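Local atomic coordinates of arylalkylamine N-Acetyltransferase 2 (PDB entry 4FD5), a protein that probably transfers acyl groups from coenzyme A thioesters to arylalkylamines such as dopamine and serotonin, as a GNAT-fold N-acetyltransferase. Residues Asn7-Glu12 against Lys145-Lys150; Val64-Ile69 against Lys149-Lys154. One frame throughout, in Å; residues are numbered along the deposited sequence.

Interaction 1. Residues Asn7-Glu12 against Lys145-Lys150; sequences NNIRFE and KGLAKK
I9 and F11, at the start of the first strand, lie across from L147 and K150 in the first turn of a helix. The two backbones run in the same general order, with N7 nearest K145, I9 nearest L147 and F11 nearest K150, and these CA pairs lie 8.7 to 9.0 Å apart. G146 takes the N-cap position; its positive phi (79°) lies in a region that glycine enters easily, and its carbonyl accepts the first-turn bond from K150 N. K145 and G146 close the R/Q-x-x-G-x-G/A sequence, the loop that in other GNAT enzymes binds the pyrophosphate of coenzyme A and leads into this helix. Between the segments the F11 ring does most of the touching. Its outer atom CZ lies 3.7 Å from CD2 of L147 and equally 3.7 Å from CB of K150, both partners approaching the ring obliquely. The lysine crosses the phenylalanine side chain at about a right angle, its CD 4.0 Å from F11 CZ, and its chain then bends at chi4 (-62°), with its amino end leading away from the strand. L147 CD2 also reaches I9, meeting CG2 at 4.0 Å; CG2 of I9 stands anti to its own backbone N, which aims it at the helix. One leucine methyl thus touches both I9 and F11. On the N7 side, the aliphatic CE of K145 passes 4.2 Å from N7 N. Strand 10-13 is an outermost strand of the sheet, hydrogen-bonded through R10 and E12 to strand 66-69, while A148 touches V179 and K149 touches S182 of helix 174-182.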
loop_
_atom_site.group_PDB
_atom_site.type_symbol
_atom_site.label_atom_id
_atom_site.label_comp_id
_atom_site.label_asym_id
_atom_site.label_seq_id
_atom_site.Cartn_x
_atom_site.Cartn_y
_atom_site.Cartn_z
ATOM N N ASN A 7 23.018 7.060 6.043
ATOM C CA ASN A 7 23.768 7.785 5.032
ATOM C C ASN A 7 23.570 9.279 5.129
ATOM O O ASN A 7 23.274 9.828 6.190
ATOM C CB ASN A 7 23.292 7.365 3.635
ATOM C CG ASN A 7 23.861 6.062 3.194
ATOM O OD1 ASN A 7 24.474 5.979 2.132
ATOM N ND2 ASN A 7 23.708 5.041 4.018
ATOM N N ASN A 8 23.784 9.926 3.992
ATOM C CA ASN A 8 23.045 11.119 3.656
ATOM C C ASN A 8 21.987 10.656 2.665
ATOM O O ASN A 8 22.216 10.628 1.457
ATOM C CB ASN A 8 23.943 12.196 3.056
ATOM C CG ASN A 8 24.313 13.267 4.065
ATOM O OD1 ASN A 8 23.544 13.558 4.983
ATOM N ND2 ASN A 8 25.498 13.852 3.908
ATOM N N ILE A 9 20.849 10.234 3.201
ATOM C CA ILE A 9 19.737 9.767 2.391
ATOM C C ILE A 9 18.942 10.980 1.941
ATOM O O ILE A 9 18.750 11.927 2.705
ATOM C CB ILE A 9 18.826 8.809 3.195
ATOM C CG1 ILE A 9 19.603 7.569 3.649
ATOM C CG2 ILE A 9 17.616 8.399 2.376
ATOM C CD1 ILE A 9 19.896 6.588 2.542
ATOM N N ARG A 10 18.487 10.941 0.694
ATOM C CA ARG A 10 17.742 12.025 0.089
ATOM C C ARG A 10 16.326 11.521 -0.182
ATOM O O ARG A 10 16.137 10.341 -0.465
ATOM C CB ARG A 10 18.432 12.398 -1.226
ATOM C CG ARG A 10 17.969 13.665 -1.870
ATOM C CD ARG A 10 18.909 14.051 -3.013
ATOM N NE ARG A 10 18.881 13.099 -4.128
ATOM C CZ ARG A 10 19.774 12.131 -4.319
ATOM N NH1 ARG A 10 20.779 11.968 -3.467
ATOM N NH2 ARG A 10 19.663 11.318 -5.365
ATOM N N PHE A 11 15.338 12.396 -0.065
ATOM C CA PHE A 11 13.955 12.033 -0.412
ATOM C C PHE A 11 13.526 12.795 -1.649
ATOM O O PHE A 11 13.734 14.015 -1.749
ATOM C CB PHE A 11 12.996 12.290 0.759
ATOM C CG PHE A 11 13.323 11.488 1.971
ATOM C CD1 PHE A 11 14.198 11.982 2.924
ATOM C CD2 PHE A 11 12.797 10.221 2.146
ATOM C CE1 PHE A 11 14.521 11.239 4.040
ATOM C CE2 PHE A 11 13.120 9.466 3.259
ATOM C CZ PHE A 11 13.984 9.976 4.206
ATOM N N GLU A 12 12.944 12.072 -2.601
ATOM C CA GLU A 12 12.547 12.674 -3.870
ATOM C C GLU A 12 11.220 12.102 -4.339
ATOM O O GLU A 12 10.894 10.962 -4.039
ATOM C CB GLU A 12 13.594 12.387 -4.949
ATOM C CG GLU A 12 15.026 12.804 -4.605
ATOM C CD GLU A 12 15.215 14.309 -4.615
ATOM O OE1 GLU A 12 14.349 15.019 -5.173
ATOM O OE2 GLU A 12 16.233 14.784 -4.065
ATOM N N LYS A 145 17.143 3.296 10.374
ATOM C CA LYS A 145 17.438 4.714 10.137
ATOM C C LYS A 145 16.180 5.593 10.190
ATOM O O LYS A 145 16.235 6.803 9.929
ATOM C CB LYS A 145 18.106 4.895 8.771
ATOM C CG LYS A 145 19.404 4.136 8.593
ATOM C CD LYS A 145 20.450 4.569 9.608
ATOM C CE LYS A 145 20.762 6.040 9.476
ATOM N NZ LYS A 145 22.039 6.393 10.164
ATOM N N GLY A 146 15.045 4.977 10.510
ATOM C CA GLY A 146 13.797 5.695 10.648
ATOM C C GLY A 146 13.173 6.009 9.303
ATOM O O GLY A 146 12.302 6.870 9.225
ATOM N N LEU A 147 13.615 5.324 8.249
ATOM C CA LEU A 147 13.145 5.678 6.904
ATOM C C LEU A 147 11.653 5.444 6.664
ATOM O O LEU A 147 11.014 6.234 5.976
ATOM C CB LEU A 147 13.976 4.995 5.803
ATOM C CG LEU A 147 15.449 5.385 5.732
ATOM C CD1 LEU A 147 16.130 4.564 4.660
ATOM C CD2 LEU A 147 15.604 6.876 5.455
ATOM N N ALA A 148 11.078 4.373 7.202
ATOM C CA ALA A 148 9.644 4.152 6.979
ATOM C C ALA A 148 8.805 5.368 7.425
ATOM O O ALA A 148 7.942 5.899 6.677
ATOM C CB ALA A 148 9.187 2.870 7.679
ATOM N N LYS A 149 9.078 5.829 8.647
ATOM C CA LYS A 149 8.323 6.923 9.212
ATOM C C LYS A 149 8.582 8.184 8.394
ATOM O O LYS A 149 7.654 8.908 8.051
ATOM C CB LYS A 149 8.699 7.124 10.684
ATOM C CG LYS A 149 7.832 8.127 11.394
ATOM C CD LYS A 149 8.205 8.124 12.873
ATOM C CE LYS A 149 7.267 8.978 13.690
ATOM N NZ LYS A 149 7.690 9.035 15.121
ATOM N N LYS A 150 9.845 8.422 8.043
ATOM C CA LYS A 150 10.188 9.606 7.254
ATOM C C LYS A 150 9.511 9.602 5.880
ATOM O O LYS A 150 9.094 10.647 5.395
ATOM C CB LYS A 150 11.694 9.744 7.102
ATOM C CG LYS A 150 12.419 9.951 8.432
ATOM C CD LYS A 150 13.928 10.085 8.203
ATOM C CE LYS A 150 14.694 10.227 9.513
ATOM N NZ LYS A 150 14.293 11.459 10.243
#

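Interaction 2. Residues Val64-Ile69 against Lys149-Lys154; sequences VSIMAI and KKLIEK
I66 and L151 make the main apolar contact between strand 66-69 and the helix. The two side chains slide past each other in opposite directions, bringing I66 CG2 to 3.8 Å from L151 CD2. The first torsion of L151 (chi1 -77°) sets CG beside the backbone N, and its CD2 end comes nearer the strand than the direction of CB implies. The same leucine methyl meets A68, whose CB is 4.2 Å from L151 CD2, so it touches two residues that both point from the strand toward the helix; M67, between them, points away. Side chain also meets backbone here: L151 CD2 rests 3.8 Å from A68 N and 4.1 Å from M67 C, so the methyl lies against the main chain itself. A lysine adds its aliphatic base. K154 crosses I66 at about a right angle, with its CB 4.2 Å from I66 CG2, and its outer chain leads away from the strand. The backbones come closest at I66 and L151, whose CA atoms are 6.7 Å apart, and the strand and helix axes run at 138°, nearer antiparallel than parallel. Helix 147-161 lies on one face of the mixed GNAT sheet, with I66, A68 and L136 of strand 129-138 beneath L151. Strand 66-69 lies between strands 10-13 and 75-85, both antiparallel to it, and farther along the helix S155 and L158 also touch I66.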
loop_
_atom_site.group_PDB
_atom_site.type_symbol
_atom_site.label_atom_id
_atom_site.label_comp_id
_atom_site.label_asym_id
_atom_site.label_seq_id
_atom_site.Cartn_x
_atom_site.Cartn_y
_atom_site.Cartn_z
ATOM N N VAL A 64 2.972 11.017 -7.255
ATOM C CA VAL A 64 2.946 11.416 -5.841
ATOM C C VAL A 64 3.673 10.421 -4.944
ATOM O O VAL A 64 3.515 10.468 -3.717
ATOM C CB VAL A 64 1.517 11.682 -5.289
ATOM C CG1 VAL A 64 0.917 12.944 -5.922
ATOM C CG2 VAL A 64 0.606 10.481 -5.507
ATOM N N SER A 65 4.464 9.529 -5.544
ATOM C CA SER A 65 5.231 8.565 -4.754
ATOM C C SER A 65 6.575 9.151 -4.329
ATOM O O SER A 65 7.134 9.995 -5.025
ATOM C CB SER A 65 5.460 7.280 -5.552
ATOM O OG SER A 65 4.216 6.699 -5.908
ATOM N N ILE A 66 7.106 8.675 -3.200
ATOM C CA ILE A 66 8.372 9.189 -2.667
ATOM C C ILE A 66 9.395 8.059 -2.582
ATOM O O ILE A 66 9.048 6.943 -2.219
ATOM C CB ILE A 66 8.177 9.723 -1.240
ATOM C CG1 ILE A 66 7.029 10.734 -1.175
ATOM C CG2 ILE A 66 9.483 10.308 -0.698
ATOM C CD1 ILE A 66 7.297 11.996 -1.886
ATOM N N MET A 67 10.641 8.327 -2.959
ATOM C CA MET A 67 11.737 7.408 -2.709
ATOM C C MET A 67 12.756 8.026 -1.761
ATOM O O MET A 67 12.982 9.258 -1.747
ATOM C CB MET A 67 12.443 6.997 -4.014
ATOM C CG MET A 67 12.933 8.166 -4.824
ATOM S SD MET A 67 13.654 7.582 -6.375
ATOM C CE MET A 67 14.249 9.151 -7.036
ATOM N N ALA A 68 13.332 7.151 -0.948
ATOM C CA ALA A 68 14.537 7.438 -0.207
ATOM C C ALA A 68 15.671 6.810 -0.994
ATOM O O ALA A 68 15.697 5.587 -1.242
ATOM C CB ALA A 68 14.469 6.830 1.195
ATOM N N ILE A 69 16.601 7.671 -1.387
ATOM C CA ILE A 69 17.689 7.273 -2.264
ATOM C C ILE A 69 19.041 7.653 -1.635
ATOM O O ILE A 69 19.203 8.741 -1.086
ATOM C CB ILE A 69 17.451 7.870 -3.685
ATOM C CG1 ILE A 69 18.443 7.304 -4.689
ATOM C CG2 ILE A 69 17.499 9.363 -3.658
ATOM C CD1 ILE A 69 18.018 7.556 -6.131
ATOM N N LYS A 149 9.078 5.829 8.647
ATOM C CA LYS A 149 8.323 6.923 9.212
ATOM C C LYS A 149 8.582 8.184 8.394
ATOM O O LYS A 149 7.654 8.908 8.051
ATOM C CB LYS A 149 8.699 7.124 10.684
ATOM C CG LYS A 149 7.832 8.127 11.394
ATOM C CD LYS A 149 8.205 8.124 12.873
ATOM C CE LYS A 149 7.267 8.978 13.690
ATOM N NZ LYS A 149 7.690 9.035 15.121
ATOM N N LYS A 150 9.845 8.422 8.043
ATOM C CA LYS A 150 10.188 9.606 7.254
ATOM C C LYS A 150 9.511 9.602 5.880
ATOM O O LYS A 150 9.094 10.647 5.395
ATOM C CB LYS A 150 11.694 9.744 7.102
ATOM C CG LYS A 150 12.419 9.951 8.432
ATOM C CD LYS A 150 13.928 10.085 8.203
ATOM C CE LYS A 150 14.694 10.227 9.513
ATOM N NZ LYS A 150 14.293 11.459 10.243
ATOM N N LEU A 151 9.401 8.433 5.265
ATOM C CA LEU A 151 8.719 8.315 3.980
ATOM C C LEU A 151 7.260 8.716 4.081
ATOM O O LEU A 151 6.733 9.389 3.188
ATOM C CB LEU A 151 8.866 6.898 3.419
ATOM C CG LEU A 151 10.211 6.570 2.799
ATOM C CD1 LEU A 151 10.366 5.064 2.638
ATOM C CD2 LEU A 151 10.339 7.296 1.451
ATOM N N ILE A 152 6.606 8.323 5.173
ATOM C CA ILE A 152 5.218 8.736 5.353
ATOM C C ILE A 152 5.126 10.244 5.660
ATOM O O ILE A 152 4.237 10.929 5.171
ATOM C CB ILE A 152 4.524 7.901 6.449
ATOM C CG1 ILE A 152 4.516 6.418 6.046
ATOM C CG2 ILE A 152 3.108 8.379 6.640
ATOM C CD1 ILE A 152 3.984 6.176 4.635
ATOM N N GLU A 153 6.058 10.755 6.460
ATOM C CA GLU A 153 6.108 12.194 6.742
ATOM C C GLU A 153 6.259 13.020 5.459
ATOM O O GLU A 153 5.561 14.026 5.266
ATOM C CB GLU A 153 7.239 12.493 7.722
ATOM C CG GLU A 153 6.945 12.022 9.140
ATOM C CD GLU A 153 8.148 12.099 10.063
ATOM O OE1 GLU A 153 9.271 12.292 9.566
ATOM O OE2 GLU A 153 7.961 11.957 11.292
ATOM N N LYS A 154 7.161 12.584 4.579
ATOM C CA LYS A 154 7.385 13.246 3.292
ATOM C C LYS A 154 6.159 13.113 2.388
ATOM O O LYS A 154 5.820 14.048 1.634
ATOM C CB LYS A 154 8.634 12.686 2.599
ATOM C CG LYS A 154 9.951 13.002 3.331
ATOM C CD LYS A 154 10.341 14.476 3.160
ATOM C CE LYS A 154 11.736 14.771 3.730
ATOM N NZ LYS A 154 12.217 16.129 3.325
#

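How the interactions relate
Interactions 1 and 2 lie with their centres about 7 Å apart, on neighbouring strands of the mixed sheet and consecutive turns of helix 147-161, sharing K149 and K150. In chain order strand 10-13 comes first, then strand 66-69, and the helix follows much later, packing against both. The two strands join directly: E12 O lies 2.9 Å from M67 N and R10 O 2.9 Å from I69 N, both probable hydrogen bonds, while F11 CE2 packs on A68 CB at 3.6 Å. Interaction 1 lies at the surface, by the outermost strand 10-13, and interaction 2 is buried, so one helix packs across the first two strands of the GNAT sheet.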